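Local coordinates for protein probable thiamine pyrophosphokinase (Staphylococcus saprophyticus, PDB 3L8M) that probably transfers a pyrophosphate group from ATP to thiamine, forming thiamine diphosphate, at residues M1-C7 and E23-I28; R10-K14 and L127-T131; P161-S165 and N172-E176. All blocks are in the same frame, centred on the assembly; numbering follows the deposited sequence.

Contact 1: residues M1-C7 and E23-I28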
loop_
_atom_site.group_PDB
_atom_site.type_symbol
_atom_site.label_atom_id
_atom_site.label_comp_id
_atom_site.label_asym_id
_atom_site.label_seq_id
_atom_site.Cartn_x
_atom_site.Cartn_y
_atom_site.Cartn_z
HETATM N N MSE A 1 2.875 -1.515 13.273
HETATM C CA MSE A 1 1.638 -1.757 12.482
HETATM C C MSE A 1 0.463 -1.251 13.307
HETATM O O MSE A 1 0.342 -1.587 14.482
HETATM C CB MSE A 1 1.492 -3.253 12.184
HETATM C CG MSE A 1 0.377 -3.584 11.210
HETATM SE SE MSE A 1 0.590 -5.330 10.418
HETATM C CE MSE A 1 -0.092 -6.400 11.863
ATOM N N LYS A 2 -0.392 -0.441 12.686
ATOM C CA LYS A 2 -1.538 0.158 13.359
ATOM C C LYS A 2 -2.914 -0.389 12.960
ATOM O O LYS A 2 -3.213 -0.562 11.775
ATOM C CB LYS A 2 -1.514 1.667 13.116
ATOM C CG LYS A 2 -2.639 2.443 13.783
ATOM C CD LYS A 2 -2.742 3.825 13.149
ATOM C CE LYS A 2 -3.909 4.632 13.691
ATOM N NZ LYS A 2 -4.164 5.808 12.818
ATOM N N ALA A 3 -3.760 -0.647 13.953
ATOM C CA ALA A 3 -5.100 -1.146 13.660
ATOM C C ALA A 3 -6.184 -0.290 14.320
ATOM O O ALA A 3 -6.052 0.124 15.472
ATOM C CB ALA A 3 -5.235 -2.601 14.108
ATOM N N ASN A 4 -7.245 -0.014 13.565
ATOM C CA ASN A 4 -8.375 0.771 14.056
ATOM C C ASN A 4 -9.558 -0.169 14.188
ATOM O O ASN A 4 -9.847 -0.929 13.268
ATOM C CB ASN A 4 -8.763 1.870 13.067
ATOM C CG ASN A 4 -7.666 2.870 12.852
ATOM O OD1 ASN A 4 -7.219 3.533 13.793
ATOM N ND2 ASN A 4 -7.218 2.992 11.605
ATOM N N LEU A 5 -10.236 -0.122 15.327
ATOM C CA LEU A 5 -11.408 -0.963 15.545
ATOM C C LEU A 5 -12.655 -0.106 15.602
ATOM O O LEU A 5 -12.657 0.965 16.209
ATOM C CB LEU A 5 -11.295 -1.752 16.860
ATOM C CG LEU A 5 -10.501 -3.065 16.824
ATOM C CD1 LEU A 5 -9.032 -2.779 16.538
ATOM C CD2 LEU A 5 -10.675 -3.805 18.152
ATOM N N LEU A 6 -13.715 -0.564 14.949
ATOM C CA LEU A 6 -14.967 0.156 15.003
ATOM C C LEU A 6 -15.988 -0.742 15.711
ATOM O O LEU A 6 -16.235 -1.863 15.273
ATOM C CB LEU A 6 -15.447 0.510 13.598
ATOM C CG LEU A 6 -16.683 1.415 13.556
ATOM C CD1 LEU A 6 -16.410 2.677 14.369
ATOM C CD2 LEU A 6 -17.026 1.765 12.103
ATOM N N CYS A 7 -16.554 -0.251 16.813
ATOM C CA CYS A 7 -17.557 -1.001 17.580
ATOM C C CYS A 7 -18.979 -0.507 17.352
ATOM O O CYS A 7 -19.921 -1.113 17.840
ATOM C CB CYS A 7 -17.299 -0.904 19.078
ATOM S SG CYS A 7 -15.675 -1.371 19.610
ATOM N N GLU A 23 -6.217 2.869 6.121
ATOM C CA GLU A 23 -5.529 2.196 7.223
ATOM C C GLU A 23 -6.169 0.825 7.480
ATOM O O GLU A 23 -7.134 0.463 6.826
ATOM C CB GLU A 23 -5.570 3.066 8.479
ATOM C CG GLU A 23 -5.147 4.494 8.201
ATOM C CD GLU A 23 -4.821 5.282 9.449
ATOM O OE1 GLU A 23 -5.358 4.955 10.528
ATOM O OE2 GLU A 23 -4.032 6.247 9.345
ATOM N N HIS A 24 -5.621 0.053 8.406
ATOM C CA HIS A 24 -6.181 -1.266 8.700
ATOM C C HIS A 24 -7.375 -1.123 9.650
ATOM O O HIS A 24 -7.232 -0.583 10.756
ATOM C CB HIS A 24 -5.120 -2.155 9.352
ATOM C CG HIS A 24 -3.862 -2.300 8.550
ATOM N ND1 HIS A 24 -3.799 -3.042 7.387
ATOM C CD2 HIS A 24 -2.620 -1.796 8.743
ATOM C CE1 HIS A 24 -2.571 -2.987 6.901
ATOM N NE2 HIS A 24 -1.834 -2.238 7.704
ATOM N N TRP A 25 -8.549 -1.592 9.220
ATOM C CA TRP A 25 -9.744 -1.520 10.054
ATOM C C TRP A 25 -10.305 -2.887 10.429
ATOM O O TRP A 25 -10.426 -3.774 9.584
ATOM C CB TRP A 25 -10.852 -0.703 9.379
ATOM C CG TRP A 25 -10.686 0.796 9.469
ATOM C CD1 TRP A 25 -10.067 1.623 8.556
ATOM C CD2 TRP A 25 -11.168 1.651 10.519
ATOM N NE1 TRP A 25 -10.143 2.936 8.976
ATOM C CE2 TRP A 25 -10.813 2.981 10.176
ATOM C CE3 TRP A 25 -11.867 1.426 11.716
ATOM C CZ2 TRP A 25 -11.134 4.078 10.988
ATOM C CZ3 TRP A 25 -12.185 2.533 12.536
ATOM C CH2 TRP A 25 -11.816 3.834 12.159
ATOM N N ILE A 26 -10.661 -3.024 11.705
ATOM C CA ILE A 26 -11.225 -4.247 12.274
ATOM C C ILE A 26 -12.676 -3.960 12.695
ATOM O O ILE A 26 -12.946 -2.945 13.343
ATOM C CB ILE A 26 -10.464 -4.673 13.565
ATOM C CG1 ILE A 26 -8.948 -4.689 13.339
ATOM C CG2 ILE A 26 -10.989 -6.023 14.049
ATOM C CD1 ILE A 26 -8.474 -5.650 12.279
ATOM N N GLY A 27 -13.607 -4.835 12.344
ATOM C CA GLY A 27 -14.986 -4.592 12.745
ATOM C C GLY A 27 -15.440 -5.402 13.964
ATOM O O GLY A 27 -15.242 -6.620 14.015
ATOM N N ILE A 28 -16.032 -4.727 14.951
ATOM C CA ILE A 28 -16.539 -5.387 16.153
ATOM C C ILE A 28 -18.059 -5.205 16.163
ATOM O O ILE A 28 -18.563 -4.078 16.243
ATOM C CB ILE A 28 -15.964 -4.768 17.466
ATOM C CG1 ILE A 28 -14.434 -4.762 17.448
ATOM C CG2 ILE A 28 -16.438 -5.591 18.673
ATOM C CD1 ILE A 28 -13.801 -6.158 17.385
HETATM O O HOH W 1 -3.349 1.127 9.771
#

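Contact 2: residues R10-K14 and L127-T131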
loop_
_atom_site.group_PDB
_atom_site.type_symbol
_atom_site.label_atom_id
_atom_site.label_comp_id
_atom_site.label_asym_id
_atom_site.label_seq_id
_atom_site.Cartn_x
_atom_site.Cartn_y
_atom_site.Cartn_z
ATOM N N ARG A 10 -21.577 5.550 17.576
ATOM C CA ARG A 10 -21.793 6.598 18.582
ATOM C C ARG A 10 -20.536 7.410 18.906
ATOM O O ARG A 10 -19.469 6.848 19.145
ATOM C CB ARG A 10 -22.313 6.000 19.889
ATOM C CG ARG A 10 -23.759 5.560 19.876
ATOM C CD ARG A 10 -24.102 4.859 21.185
ATOM N NE ARG A 10 -25.437 4.280 21.144
ATOM C CZ ARG A 10 -26.558 4.990 21.202
ATOM N NH1 ARG A 10 -26.505 6.313 21.316
ATOM N NH2 ARG A 10 -27.733 4.380 21.111
ATOM N N ASN A 11 -20.691 8.734 18.914
ATOM C CA ASN A 11 -19.624 9.678 19.239
ATOM C C ASN A 11 -18.353 9.544 18.401
ATOM O O ASN A 11 -17.269 9.940 18.832
ATOM C CB ASN A 11 -19.270 9.557 20.726
ATOM C CG ASN A 11 -20.481 9.692 21.624
ATOM O OD1 ASN A 11 -21.332 10.557 21.411
ATOM N ND2 ASN A 11 -20.566 8.844 22.638
ATOM N N LEU A 12 -18.482 8.997 17.200
ATOM C CA LEU A 12 -17.317 8.829 16.338
ATOM C C LEU A 12 -16.788 10.169 15.874
ATOM O O LEU A 12 -17.569 11.081 15.589
ATOM C CB LEU A 12 -17.672 8.005 15.106
ATOM C CG LEU A 12 -18.120 6.576 15.378
ATOM C CD1 LEU A 12 -18.169 5.826 14.058
ATOM C CD2 LEU A 12 -17.145 5.904 16.341
ATOM N N PRO A 13 -15.452 10.320 15.818
ATOM C CA PRO A 13 -14.913 11.603 15.355
ATOM C C PRO A 13 -15.442 11.770 13.931
ATOM O O PRO A 13 -15.447 10.813 13.146
ATOM C CB PRO A 13 -13.405 11.374 15.407
ATOM C CG PRO A 13 -13.254 10.426 16.590
ATOM C CD PRO A 13 -14.387 9.449 16.347
ATOM N N LYS A 14 -15.919 12.963 13.594
ATOM C CA LYS A 14 -16.466 13.178 12.259
ATOM C C LYS A 14 -15.447 12.881 11.149
ATOM O O LYS A 14 -14.264 13.219 11.262
ATOM C CB LYS A 14 -16.993 14.616 12.130
ATOM C CG LYS A 14 -15.950 15.706 12.338
ATOM C CD LYS A 14 -16.580 17.077 12.147
ATOM C CE LYS A 14 -15.559 18.190 12.309
ATOM N NZ LYS A 14 -16.201 19.530 12.156
ATOM N N LEU A 127 -8.663 4.283 23.541
ATOM C CA LEU A 127 -10.101 4.355 23.250
ATOM C C LEU A 127 -10.252 5.786 22.771
ATOM O O LEU A 127 -9.698 6.707 23.384
ATOM C CB LEU A 127 -10.942 4.137 24.518
ATOM C CG LEU A 127 -10.692 2.835 25.300
ATOM C CD1 LEU A 127 -11.521 2.811 26.597
ATOM C CD2 LEU A 127 -11.039 1.639 24.415
ATOM N N ILE A 128 -10.978 5.989 21.678
ATOM C CA ILE A 128 -11.129 7.331 21.142
ATOM C C ILE A 128 -12.523 7.669 20.650
ATOM O O ILE A 128 -13.159 6.850 20.015
ATOM C CB ILE A 128 -10.180 7.553 19.925
ATOM C CG1 ILE A 128 -8.749 7.114 20.266
ATOM C CG2 ILE A 128 -10.230 9.015 19.479
ATOM C CD1 ILE A 128 -7.788 7.206 19.066
ATOM N N ASP A 129 -13.003 8.873 20.967
ATOM C CA ASP A 129 -14.276 9.343 20.433
ATOM C C ASP A 129 -14.095 10.813 20.061
ATOM O O ASP A 129 -12.985 11.346 20.180
ATOM C CB ASP A 129 -15.476 9.110 21.381
ATOM C CG ASP A 129 -15.421 9.899 22.683
ATOM O OD1 ASP A 129 -14.548 10.770 22.884
ATOM O OD2 ASP A 129 -16.307 9.629 23.524
ATOM N N ASP A 130 -15.157 11.461 19.591
ATOM C CA ASP A 130 -15.062 12.855 19.160
ATOM C C ASP A 130 -14.577 13.865 20.204
ATOM O O ASP A 130 -14.195 14.975 19.840
ATOM C CB ASP A 130 -16.412 13.328 18.596
ATOM C CG ASP A 130 -17.557 13.109 19.563
ATOM O OD1 ASP A 130 -17.289 12.805 20.742
ATOM O OD2 ASP A 130 -18.721 13.245 19.143
ATOM N N THR A 131 -14.568 13.489 21.483
ATOM C CA THR A 131 -14.146 14.411 22.549
ATOM C C THR A 131 -13.058 13.892 23.507
ATOM O O THR A 131 -12.509 14.665 24.302
ATOM C CB THR A 131 -15.376 14.826 23.424
ATOM O OG1 THR A 131 -16.407 15.356 22.581
ATOM C CG2 THR A 131 -14.986 15.883 24.464
HETATM O O HOH W 2 -21.130 12.923 20.458
HETATM O O HOH W 3 -19.600 12.493 16.881
#

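Contact 3: residues P161-S165 and N172-E176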
loop_
_atom_site.group_PDB
_atom_site.type_symbol
_atom_site.label_atom_id
_atom_site.label_comp_id
_atom_site.label_asym_id
_atom_site.label_seq_id
_atom_site.Cartn_x
_atom_site.Cartn_y
_atom_site.Cartn_z
ATOM N N PRO A 161 -1.921 3.912 44.720
ATOM C CA PRO A 161 -1.358 4.645 43.589
ATOM C C PRO A 161 -0.732 5.981 43.978
ATOM O O PRO A 161 -1.424 6.879 44.437
ATOM C CB PRO A 161 -2.580 4.884 42.698
ATOM C CG PRO A 161 -3.725 4.986 43.644
ATOM C CD PRO A 161 -3.132 4.807 45.007
ATOM N N THR A 162 0.578 6.102 43.782
ATOM C CA THR A 162 1.303 7.334 44.097
ATOM C C THR A 162 1.731 7.973 42.789
ATOM O O THR A 162 2.143 7.283 41.862
ATOM C CB THR A 162 2.538 7.060 44.969
ATOM O OG1 THR A 162 2.127 6.417 46.184
ATOM C CG2 THR A 162 3.239 8.365 45.310
ATOM N N VAL A 163 1.661 9.296 42.732
ATOM C CA VAL A 163 1.952 10.027 41.506
ATOM C C VAL A 163 2.719 11.331 41.682
ATOM O O VAL A 163 2.590 12.006 42.700
ATOM C CB VAL A 163 0.608 10.340 40.786
ATOM C CG1 VAL A 163 0.777 11.455 39.771
ATOM C CG2 VAL A 163 0.077 9.075 40.131
ATOM N N ILE A 164 3.498 11.683 40.663
ATOM C CA ILE A 164 4.275 12.920 40.657
ATOM C C ILE A 164 4.263 13.519 39.245
ATOM O O ILE A 164 4.716 12.881 38.291
ATOM C CB ILE A 164 5.740 12.669 41.077
ATOM C CG1 ILE A 164 5.781 12.033 42.465
ATOM C CG2 ILE A 164 6.513 13.981 41.073
ATOM C CD1 ILE A 164 7.170 11.769 42.978
ATOM N N SER A 165 3.734 14.735 39.119
ATOM C CA SER A 165 3.657 15.428 37.833
ATOM C C SER A 165 4.510 16.694 37.844
ATOM O O SER A 165 4.851 17.213 38.907
ATOM C CB SER A 165 2.202 15.797 37.507
ATOM O OG SER A 165 1.428 14.657 37.164
ATOM N N ASN A 172 3.485 15.856 44.015
ATOM C CA ASN A 172 4.786 15.290 44.359
ATOM C C ASN A 172 4.528 14.163 45.356
ATOM O O ASN A 172 4.021 14.402 46.450
ATOM C CB ASN A 172 5.700 16.351 44.986
ATOM C CG ASN A 172 6.145 17.410 43.985
ATOM O OD1 ASN A 172 5.343 18.225 43.521
ATOM N ND2 ASN A 172 7.430 17.397 43.648
ATOM N N LEU A 173 4.869 12.936 44.966
ATOM C CA LEU A 173 4.649 11.761 45.802
ATOM C C LEU A 173 3.221 11.858 46.326
ATOM O O LEU A 173 2.930 11.524 47.476
ATOM C CB LEU A 173 5.647 11.731 46.967
ATOM C CG LEU A 173 6.128 10.365 47.485
ATOM C CD1 LEU A 173 4.972 9.557 48.058
ATOM C CD2 LEU A 173 6.799 9.605 46.346
ATOM N N GLN A 174 2.331 12.330 45.456
ATOM C CA GLN A 174 0.928 12.501 45.800
ATOM C C GLN A 174 0.195 11.166 45.777
ATOM O O GLN A 174 0.117 10.499 44.742
ATOM C CB GLN A 174 0.265 13.472 44.821
ATOM C CG GLN A 174 -0.989 14.131 45.361
ATOM C CD GLN A 174 -0.710 15.011 46.569
ATOM O OE1 GLN A 174 0.109 15.931 46.509
ATOM N NE2 GLN A 174 -1.393 14.733 47.673
ATOM N N ASN A 175 -0.332 10.777 46.931
ATOM C CA ASN A 175 -1.061 9.526 47.047
ATOM C C ASN A 175 -2.475 9.705 46.480
ATOM O O ASN A 175 -3.007 10.818 46.449
ATOM C CB ASN A 175 -1.127 9.107 48.518
ATOM C CG ASN A 175 -1.704 7.721 48.705
ATOM O OD1 ASN A 175 -1.910 7.270 49.832
ATOM N ND2 ASN A 175 -1.963 7.029 47.601
ATOM N N GLU A 176 -3.074 8.611 46.026
ATOM C CA GLU A 176 -4.422 8.651 45.468
ATOM C C GLU A 176 -5.434 8.082 46.456
ATOM O O GLU A 176 -5.855 6.935 46.327
ATOM C CB GLU A 176 -4.479 7.853 44.161
ATOM C CG GLU A 176 -4.812 8.685 42.932
ATOM C CD GLU A 176 -3.756 9.728 42.622
ATOM O OE1 GLU A 176 -3.518 10.611 43.476
ATOM O OE2 GLU A 176 -3.167 9.664 41.520
#

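Contact 1: residues M1-C7 and E23-I28
Strands 2-6 and 24-28 run parallel, their axes 4.6 Å apart at closest and 31° between their directions, and backbone hydrogen bonds pass in both senses: Asn4 N to His24 O, Ile26 N to Asn4 O, Leu6 N to Ile26 O and Ile28 N to Leu6 O. The second of these is the shortest, Ile26 N to Asn4 O at 2.7 Å.

Asn4 is held on two sides. Its CB sits over one face of Trp25, 3.4 Å from the centroid of the six-membered ring and 10° off the normal, a CH-pi contact. With CG beside its own backbone N (chi1 -62°), the amide reaches back to Glu23, where ND2 donates to the anti lone pair of OE1 at 2.9 Å; amide and carboxylate lie nearly coplanar. The syn side of the same Glu23 OE1 receives Lys2 NZ at 2.7 Å in a salt bridge, for which the lysine chain is fully extended. Two donors thus grip one oxygen and limit rotation of the carboxylate.

The strands form a beta-alpha-beta unit through helix 16-19, with strand 2-6 between 24-28 and 92-96 in the mixed sheet; strand 24-28 falls within the catalytic domain. The indole nitrogen of Trp25 is bonded to His20 O.

On the face bearing Leu5 and Ile26, these side chains lie alongside each other, Leu5 CG 3.6 Å from Ile26 CB, and Leu5 CD2 meets Ile28 CG1 at 3.9 Å; helix 77-87 covers Leu5 through Leu78 and Ile82. Near the start of the pairing, a water bridges Lys2 O and His24 N, while Lys2 O also lies at the imidazole edge, 3.3 Å from CD2 of His24.

Contact 2: residues R10-K14 and L127-T131
Asn11 and Asp130 meet at the asparagine carbonyl: Asp130 N donates to Asn11 O at 2.7 Å with an N-H...O angle of 157°, and the Asp130 carboxylate lies alongside the same oxygen. A chi1 of 54° places the carboxyl carbon between the aspartate's own N and carbonyl carbon, which turns the group back over the Asn11 backbone. There OD1 of Asp130 comes within 3.8 Å of Asn11 CB. Two waters extend the pairing from Asp130 OD2, one donating to it and to Asn11 OD1, the other to it and to Leu12 O.

Asp129 has a similar chi1, but its carboxylate heads toward Thr131 N and Thr99, and its CB lies 3.9 Å from Asn11 CB. Its OD1 accepts from Thr131 N at 3.1 Å, forming an Asx turn just where strand 124-128 ends and the chain bends toward strand 132-137; Asn132 ND2 bonds to the same oxygen. Thr99 OG1 bonds to both Asp129 OD2 and Asn11 ND2, so one atom of each side chain is held by Thr99.

Pro13 contributes its ring: CG packs against the Asp129-Asp130 peptide, 3.6 Å from Asp129 C, and more loosely touches Ile128 CG2 at 4.4 Å. The ring also touches Tyr96 of strand 92-96.

Contact 3: residues P161-S165 and N172-E176
Glu176 meets Pro161 where its chain leaves CB, and its course traces one end of this hairpin. Both residues border unmodelled chain, so their placement is less certain. CB faces the proline ring and lies 3.2 Å from Pro161 O. CG stays near the ring, 3.9 Å from Pro161 CG. A bend at chi2 (64°) then swings the carboxylate away from the proline ring and toward Val163: its carbon, CD, is 4.1 Å from Pro161 O, and OE2 ends 3.6 Å from Val163 CG2. The side chain thus runs from Pro161 to Val163, meeting the proline ring, its carbonyl oxygen and a valine methyl.

Pro161 O also receives the Asn175 amide, whose ND2 donates at 3.2 Å from above the carbonyl plane, 60° out of it; the bond from Glu176 N to the same oxygen is weak. With CG opposite its backbone N (chi1 -172°), Asn175 carries its amide across to that acceptor. Val163 N donates to Gln174 O at 2.8 Å, one bond of the antiparallel hydrogen-bonded pair Val163-Gln174; Thr162 and Asn175 form the adjacent non-hydrogen-bonded pair. Leu173 and Gln174 both face Val163, consistent with a G1 beta bulge, although the model is too tight there for fine detail. Leu173 turns its methyls across Thr162, CD1 lying 3.5 Å from Thr162 CG2.

Strands 162-165 and 174-175 make a beta hairpin in the vitamin B1 binding domain. Within this chain's four-stranded antiparallel sheet, 174-175 is outermost, and 162-165 is bordered on its other side by strand 197-201, where Ile199 packs against Val163 and Ile200 against both Thr162 and Ile164.

How the contacts relate
Contacts 1 and 2 lie in the same mixed sheet, their centres 14 Å apart, and meet where Leu6 CD1 packs on Leu12 CD1 at 3.6 Å. Their segments alternate along the chain: strand 2-6 of contact 1 leads into the loop of contact 2, and strand 92-96 lies between strands 2-6 and 124-128 in the sheet. Both approach bound sodium ions, Asn11 with its side chain about 3 Å away and Lys2 about 6 Å. Of Asp94 and Asn124, which form a sodium site, Asp94 lies on the intervening strand 92-96 and Asn124 on strand 124-128 itself. Contact 3 stands apart in the second sheet, its centre 35 Å from contact 1 and 30 Å from contact 2, with no touch to either.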